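AbyA5 (Verrucosispora maris, PDB 4YWF) catalyses acetate elimination in spirotetronate/spirotetramate biosynthesis as an esterase-like lyase of the alpha/beta-hydrolase superfamily. Local coordinates at residues D108-R111 against G116-R119; L122-G127 against F195-D200; W132-S137 against E164-G169. The protein carries 4 engineered substitutions. All coordinates share one frame; numbering follows the deposited sequence.

Interaction 1 of 3, residues D108-R111 against G116-R119; sequences DRWR and GIER
Asp108 joins two arginines, one from each segment. Its OD2 forms a long, weak salt bridge to Arg119 NH1 at 3.4 Å, the oxygen lying at the guanidinium edge while the carboxylate and guanidinium planes stand 64° apart. Its OD1 is gripped side-on by two nitrogens of Arg111, NH2 at 2.7 Å and NE at 2.8 Å, with OD1 close to the guanidinium plane. Two residues on, Trp110 sends the six-membered end of its indole to Ile117, with CZ3 3.6 Å from CD1 in an oblique apolar contact. Arg111 then folds back along the helix end: CG sits between the backbone N and the carbonyl carbon (chi1 69°) and the chain bends again at chi2 (94°), turning the guanidinium toward Asp108. Its NH1 donates to Ile117 O at 3.2 Å, the carbonyl oxygen lying in the guanidinium plane, and Arg119 CB lies over one face. A water stands 2.8 Å from both Arg111 O and Ile117 O. The two guanidinium groups approach to 4.0 Å between Arg111 NH2 and Arg119 NH1, and the shared carboxylate probably offsets their like charge. This surface network joins the C-terminal turn of helix 94-111 to the start of edge strand 118-124; Trp132 of strand 127-134 packs against Asp108, Arg111, Ile117 and Arg119, while Trp110 leans on Leu76 and Leu77 of helix 76-87.

Interaction 2 of 3, residues L122-G127 against F195-D200; sequences LRLPGG and FGVLLD
Leu122 CD2 lies 3.5 Å from Val197 O, well off the plane of that peptide; no aromatic ring, side-chain amide or charged group takes part across the contact. The aromatic ring of the helical segment, Phe195, is turned to the interior, against Leu146 of strand 143-148 and Leu222, Ala223 and Ala226 of helix 218-226. Everything else between the segments is aliphatic. Val197 CG1, placed anti to the backbone N (chi1 166°), is the methyl both leucines of the strand touch. Leu122 CD2 approaches it to 3.6 Å, the two side chains sliding past each other in opposite directions. Leu124 comes to the same methyl differently, tip to tip, with CD2 at 3.8 Å from Val197 CG1 and CD1 at 3.9 Å, so that the two leucines converge on one branch of the valine. Leu122 CD2 also reaches Leu198 CD2, more loosely, at 4.3 Å. In the alpha/beta-hydrolase fold this joins the outermost strand 118-124 to helix 194-201, which follows strand 171-174 in the chain and packs on the sheet through Leu198 and Leu199, both against Leu146. The axes of residues 122-124 and 195-200 approach to 10.6 Å, with 130° between their N-to-C directions. Leu122 and Leu124, two residues apart, put their side chains on the same strand face, the one turned to the helix. Just beyond Leu124 the chain reverses in a type I beta turn from Leu124 to Gly127, closed by paired backbone hydrogen bonds between Leu124 and Gly127.

Interaction 3 of 3, residues W132-S137 against E164-G169; sequences WAAGLS and ELARYG
Ala166 brings the last turn of helix 162-167 against Ala134 and Gly135, where strand 127-134 ends, while the preceding Leu165 turns its side chain to Ala172 of strand 171-174. Ala166 carries the whole contact from the helix side through its single methyl. CB rests 3.8 Å from Gly135 CA and 3.9 Å from Gly135 N, and meets Ala134 CB at 4.3 Å. Having no side chain, Gly135 lets the backbones come within 4.7 Å, measured between the CA atoms of Gly135 and Ala166; its positive phi (77°) turns the chain out of the strand. After the helix, Gly169 N donates to Ala166 O at 2.7 Å as the chain heads into strand 171-174. Arg142 spans the two segments from outside, with weak hydrogen bonds to Ala166 O and Gly135 O. Between the segments themselves there is no hydrogen bond or charge pair: the contact rests on van der Waals touch of small groups, and its closeness follows from their size.

From the N terminus, interaction 1 closes first: a short connection, four residues between the segments, brings strand 118-124 back against the end of helix 94-111. The same strand runs on into interaction 2, whose long loop, from 122-127 to 195-200, ties the edge of the sheet to helix 194-201. Interaction 3 is nested inside that loop; it closes its own excursion through strand 143-148 and fastens helix 162-167 to the end of strand 127-134. Interactions 1 and 3 touch: Glu118 N probably donates to Ala133 O across adjacent strands. Interaction 2 lies about 20 Å from both, centre to centre.

Interaction 1 of 3, residues D108-R111 against G116-R119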
# COMPACT_ATOMS: atom_id res chain seq x y z
N ASP A 108 -14.71 -8.39 -7.30
CA ASP A 108 -14.49 -9.57 -8.17
C ASP A 108 -15.56 -9.54 -9.30
O ASP A 108 -15.25 -9.83 -10.47
CB ASP A 108 -14.59 -10.85 -7.38
CG ASP A 108 -14.24 -12.10 -8.21
OD1 ASP A 108 -13.50 -12.11 -9.21
OD2 ASP A 108 -14.74 -13.14 -7.84
N ARG A 109 -16.79 -9.22 -8.90
CA ARG A 109 -17.94 -9.10 -9.77
C ARG A 109 -17.70 -7.95 -10.79
O ARG A 109 -17.81 -8.16 -12.00
CB ARG A 109 -19.21 -8.93 -8.95
N TRP A 110 -17.23 -6.79 -10.32
CA TRP A 110 -16.88 -5.72 -11.26
C TRP A 110 -15.79 -6.04 -12.28
O TRP A 110 -15.91 -5.72 -13.47
CB TRP A 110 -16.43 -4.49 -10.51
CG TRP A 110 -16.04 -3.37 -11.42
CD1 TRP A 110 -16.86 -2.46 -11.99
CD2 TRP A 110 -14.72 -2.99 -11.79
NE1 TRP A 110 -16.16 -1.57 -12.71
CE2 TRP A 110 -14.83 -1.86 -12.60
CE3 TRP A 110 -13.46 -3.50 -11.52
CZ2 TRP A 110 -13.72 -1.22 -13.18
CZ3 TRP A 110 -12.36 -2.89 -12.08
CH2 TRP A 110 -12.49 -1.77 -12.92
N ARG A 111 -14.68 -6.55 -11.80
CA ARG A 111 -13.56 -6.87 -12.67
C ARG A 111 -13.89 -7.94 -13.69
O ARG A 111 -13.21 -8.00 -14.73
CB ARG A 111 -12.33 -7.30 -11.88
CG ARG A 111 -12.47 -8.65 -11.18
CD ARG A 111 -11.93 -9.77 -12.03
NE ARG A 111 -12.22 -11.06 -11.41
CZ ARG A 111 -11.64 -12.19 -11.73
NH1 ARG A 111 -10.70 -12.22 -12.65
NH2 ARG A 111 -11.94 -13.28 -11.04
N GLY A 116 -8.84 -8.47 -19.04
CA GLY A 116 -7.46 -8.16 -18.69
C GLY A 116 -7.18 -8.23 -17.19
O GLY A 116 -6.04 -8.51 -16.83
N ILE A 117 -8.19 -8.00 -16.34
CA ILE A 117 -7.99 -8.09 -14.88
C ILE A 117 -8.09 -9.52 -14.43
O ILE A 117 -9.12 -10.15 -14.57
CB ILE A 117 -8.95 -7.23 -14.03
CG1 ILE A 117 -8.93 -5.76 -14.52
CG2 ILE A 117 -8.54 -7.30 -12.57
CD1 ILE A 117 -9.67 -4.77 -13.62
N GLU A 118 -6.99 -10.00 -13.84
CA GLU A 118 -6.85 -11.36 -13.40
C GLU A 118 -6.44 -11.45 -11.94
O GLU A 118 -5.66 -10.69 -11.47
CB GLU A 118 -5.79 -12.06 -14.24
CG GLU A 118 -5.56 -13.52 -13.93
CD GLU A 118 -4.53 -14.16 -14.88
OE1 GLU A 118 -4.35 -13.66 -16.03
OE2 GLU A 118 -3.86 -15.14 -14.46
N ARG A 119 -6.98 -12.44 -11.27
CA ARG A 119 -6.63 -12.73 -9.88
C ARG A 119 -5.45 -13.68 -9.82
O ARG A 119 -5.42 -14.70 -10.51
CB ARG A 119 -7.85 -13.41 -9.22
CG ARG A 119 -7.53 -14.10 -7.91
CD ARG A 119 -8.75 -14.78 -7.33
NE ARG A 119 -9.41 -13.85 -6.45
CZ ARG A 119 -10.71 -13.60 -6.44
NH1 ARG A 119 -11.56 -14.28 -7.23
NH2 ARG A 119 -11.17 -12.71 -5.57
O HOH W 1 -11.61 -9.97 -15.82

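Interaction 2 of 3, residues L122-G127 against F195-D200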
# COMPACT_ATOMS: atom_id res chain seq x y z
N LEU A 122 -1.17 -16.85 -4.42
CA LEU A 122 0.09 -17.46 -4.10
C LEU A 122 -0.03 -18.17 -2.76
O LEU A 122 -0.20 -17.56 -1.72
CB LEU A 122 1.19 -16.38 -4.02
CG LEU A 122 1.45 -15.58 -5.31
CD1 LEU A 122 0.41 -14.49 -5.64
CD2 LEU A 122 2.81 -14.92 -5.21
N ARG A 123 0.04 -19.49 -2.78
CA ARG A 123 -0.07 -20.28 -1.56
C ARG A 123 1.35 -20.43 -1.03
O ARG A 123 2.18 -21.11 -1.64
CB ARG A 123 -0.78 -21.60 -1.88
N LEU A 124 1.67 -19.72 0.04
CA LEU A 124 3.08 -19.59 0.45
C LEU A 124 3.37 -20.27 1.77
O LEU A 124 2.46 -20.41 2.58
CB LEU A 124 3.46 -18.12 0.60
CG LEU A 124 3.70 -17.39 -0.70
CD1 LEU A 124 3.71 -15.89 -0.40
CD2 LEU A 124 5.01 -17.85 -1.32
N PRO A 125 4.65 -20.62 2.02
CA PRO A 125 5.03 -21.15 3.32
C PRO A 125 4.23 -20.56 4.47
O PRO A 125 3.60 -21.30 5.19
CB PRO A 125 6.51 -20.74 3.45
CG PRO A 125 6.84 -19.92 2.23
CD PRO A 125 5.86 -20.41 1.21
N GLY A 126 4.21 -19.23 4.60
CA GLY A 126 3.60 -18.55 5.75
C GLY A 126 2.11 -18.24 5.65
O GLY A 126 1.54 -17.62 6.56
N GLY A 127 1.49 -18.57 4.52
CA GLY A 127 0.05 -18.26 4.30
C GLY A 127 -0.25 -17.85 2.84
O GLY A 127 0.63 -17.80 1.96
N PHE A 195 8.10 -8.83 -2.69
CA PHE A 195 8.12 -8.33 -4.02
C PHE A 195 8.67 -9.43 -4.92
O PHE A 195 8.12 -9.67 -5.98
CB PHE A 195 8.95 -7.04 -4.19
CG PHE A 195 8.60 -5.95 -3.22
CD1 PHE A 195 7.56 -5.08 -3.47
CD2 PHE A 195 9.33 -5.78 -2.04
CE1 PHE A 195 7.22 -4.10 -2.54
CE2 PHE A 195 9.01 -4.79 -1.12
CZ PHE A 195 7.98 -3.95 -1.38
N GLY A 196 9.79 -10.05 -4.53
CA GLY A 196 10.40 -11.08 -5.39
C GLY A 196 9.45 -12.23 -5.68
O GLY A 196 9.35 -12.70 -6.77
N VAL A 197 8.69 -12.63 -4.67
CA VAL A 197 7.70 -13.69 -4.79
C VAL A 197 6.53 -13.35 -5.74
O VAL A 197 6.02 -14.25 -6.40
CB VAL A 197 7.22 -14.09 -3.41
CG1 VAL A 197 5.95 -14.93 -3.48
CG2 VAL A 197 8.38 -14.82 -2.70
N LEU A 198 6.18 -12.07 -5.88
CA LEU A 198 5.19 -11.65 -6.85
C LEU A 198 5.77 -11.72 -8.23
O LEU A 198 5.11 -12.14 -9.17
CB LEU A 198 4.72 -10.19 -6.57
CG LEU A 198 3.95 -9.99 -5.29
CD1 LEU A 198 3.94 -8.46 -5.06
CD2 LEU A 198 2.55 -10.60 -5.30
N LEU A 199 7.03 -11.30 -8.36
CA LEU A 199 7.65 -11.35 -9.66
C LEU A 199 7.80 -12.84 -10.14
O LEU A 199 7.54 -13.13 -11.31
CB LEU A 199 8.98 -10.67 -9.57
CG LEU A 199 8.99 -9.15 -9.39
CD1 LEU A 199 10.43 -8.73 -9.03
CD2 LEU A 199 8.44 -8.47 -10.63
N ASP A 200 8.21 -13.73 -9.24
CA ASP A 200 8.27 -15.22 -9.52
C ASP A 200 6.98 -15.75 -10.10
O ASP A 200 7.01 -16.50 -11.05
CB ASP A 200 8.62 -16.03 -8.26
CG ASP A 200 10.05 -15.83 -7.80
OD1 ASP A 200 10.89 -15.30 -8.57
OD2 ASP A 200 10.34 -16.14 -6.62

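Interaction 3 of 3, residues W132-S137 against E164-G169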
# COMPACT_ATOMS: atom_id res chain seq x y z
N TRP A 132 -4.28 -8.69 -7.64
CA TRP A 132 -5.01 -8.43 -8.87
C TRP A 132 -4.01 -7.94 -9.89
O TRP A 132 -3.11 -7.19 -9.52
CB TRP A 132 -6.08 -7.36 -8.68
CG TRP A 132 -7.17 -7.78 -7.81
CD1 TRP A 132 -7.43 -7.35 -6.53
CD2 TRP A 132 -8.20 -8.72 -8.14
NE1 TRP A 132 -8.58 -7.98 -6.04
CE2 TRP A 132 -9.06 -8.83 -7.01
CE3 TRP A 132 -8.51 -9.46 -9.29
CZ2 TRP A 132 -10.16 -9.67 -6.99
CZ3 TRP A 132 -9.66 -10.27 -9.28
CH2 TRP A 132 -10.45 -10.35 -8.15
N ALA A 133 -4.15 -8.35 -11.14
CA ALA A 133 -3.18 -7.97 -12.16
C ALA A 133 -3.83 -7.67 -13.50
O ALA A 133 -4.95 -8.12 -13.77
CB ALA A 133 -2.18 -9.08 -12.35
N ALA A 134 -3.11 -6.91 -14.33
CA ALA A 134 -3.56 -6.64 -15.70
C ALA A 134 -2.35 -6.42 -16.52
O ALA A 134 -1.26 -6.21 -15.98
CB ALA A 134 -4.46 -5.43 -15.79
N GLY A 135 -2.52 -6.53 -17.83
CA GLY A 135 -1.41 -6.30 -18.76
C GLY A 135 -0.46 -7.48 -18.83
O GLY A 135 0.64 -7.34 -19.36
N LEU A 136 -0.86 -8.67 -18.36
CA LEU A 136 -0.02 -9.85 -18.48
C LEU A 136 -0.04 -10.43 -19.91
O LEU A 136 -1.02 -10.29 -20.60
CB LEU A 136 -0.48 -10.98 -17.52
CG LEU A 136 -0.60 -10.64 -16.04
CD1 LEU A 136 -1.02 -11.83 -15.20
CD2 LEU A 136 0.71 -10.10 -15.54
N SER A 137 1.04 -11.10 -20.32
CA SER A 137 1.19 -11.56 -21.73
C SER A 137 2.40 -12.52 -21.89
O SER A 137 3.48 -12.24 -21.40
CB SER A 137 1.37 -10.34 -22.67
OG SER A 137 1.33 -10.71 -24.04
N GLU A 164 -5.76 1.15 -16.59
CA GLU A 164 -5.06 2.37 -17.03
C GLU A 164 -3.55 2.24 -16.87
O GLU A 164 -2.81 2.66 -17.73
CB GLU A 164 -5.57 3.58 -16.30
CG GLU A 164 -7.00 3.91 -16.68
CD GLU A 164 -7.94 3.81 -15.51
OE1 GLU A 164 -8.13 4.85 -14.87
OE2 GLU A 164 -8.49 2.69 -15.22
N LEU A 165 -3.09 1.58 -15.81
CA LEU A 165 -1.66 1.21 -15.72
C LEU A 165 -1.16 0.26 -16.82
O LEU A 165 -0.09 0.46 -17.41
CB LEU A 165 -1.37 0.61 -14.35
CG LEU A 165 -1.54 1.51 -13.14
CD1 LEU A 165 -1.34 0.68 -11.85
CD2 LEU A 165 -0.57 2.67 -13.14
N ALA A 166 -1.93 -0.77 -17.15
CA ALA A 166 -1.59 -1.58 -18.32
C ALA A 166 -1.53 -0.74 -19.63
O ALA A 166 -0.67 -0.99 -20.48
CB ALA A 166 -2.57 -2.72 -18.48
N ARG A 167 -2.40 0.27 -19.74
CA ARG A 167 -2.48 1.14 -20.93
C ARG A 167 -1.17 1.93 -21.07
O ARG A 167 -0.79 2.29 -22.20
CB ARG A 167 -3.69 2.10 -20.84
CG ARG A 167 -4.80 1.85 -21.86
CD ARG A 167 -6.19 1.59 -21.25
NE ARG A 167 -6.82 2.75 -20.58
CZ ARG A 167 -7.30 3.84 -21.20
NH1 ARG A 167 -7.83 4.82 -20.49
NH2 ARG A 167 -7.23 3.96 -22.52
N TYR A 168 -0.46 2.16 -19.96
CA TYR A 168 0.89 2.73 -20.04
C TYR A 168 1.98 1.69 -20.38
O TYR A 168 3.16 2.03 -20.34
CB TYR A 168 1.22 3.48 -18.79
CG TYR A 168 0.55 4.84 -18.65
CD1 TYR A 168 0.88 5.89 -19.51
CD2 TYR A 168 -0.33 5.12 -17.62
CE1 TYR A 168 0.29 7.15 -19.38
CE2 TYR A 168 -0.90 6.37 -17.46
CZ TYR A 168 -0.59 7.38 -18.35
OH TYR A 168 -1.15 8.63 -18.22
N GLY A 169 1.60 0.46 -20.72
CA GLY A 169 2.60 -0.56 -21.11
C GLY A 169 3.14 -1.53 -20.04
O GLY A 169 4.02 -2.36 -20.28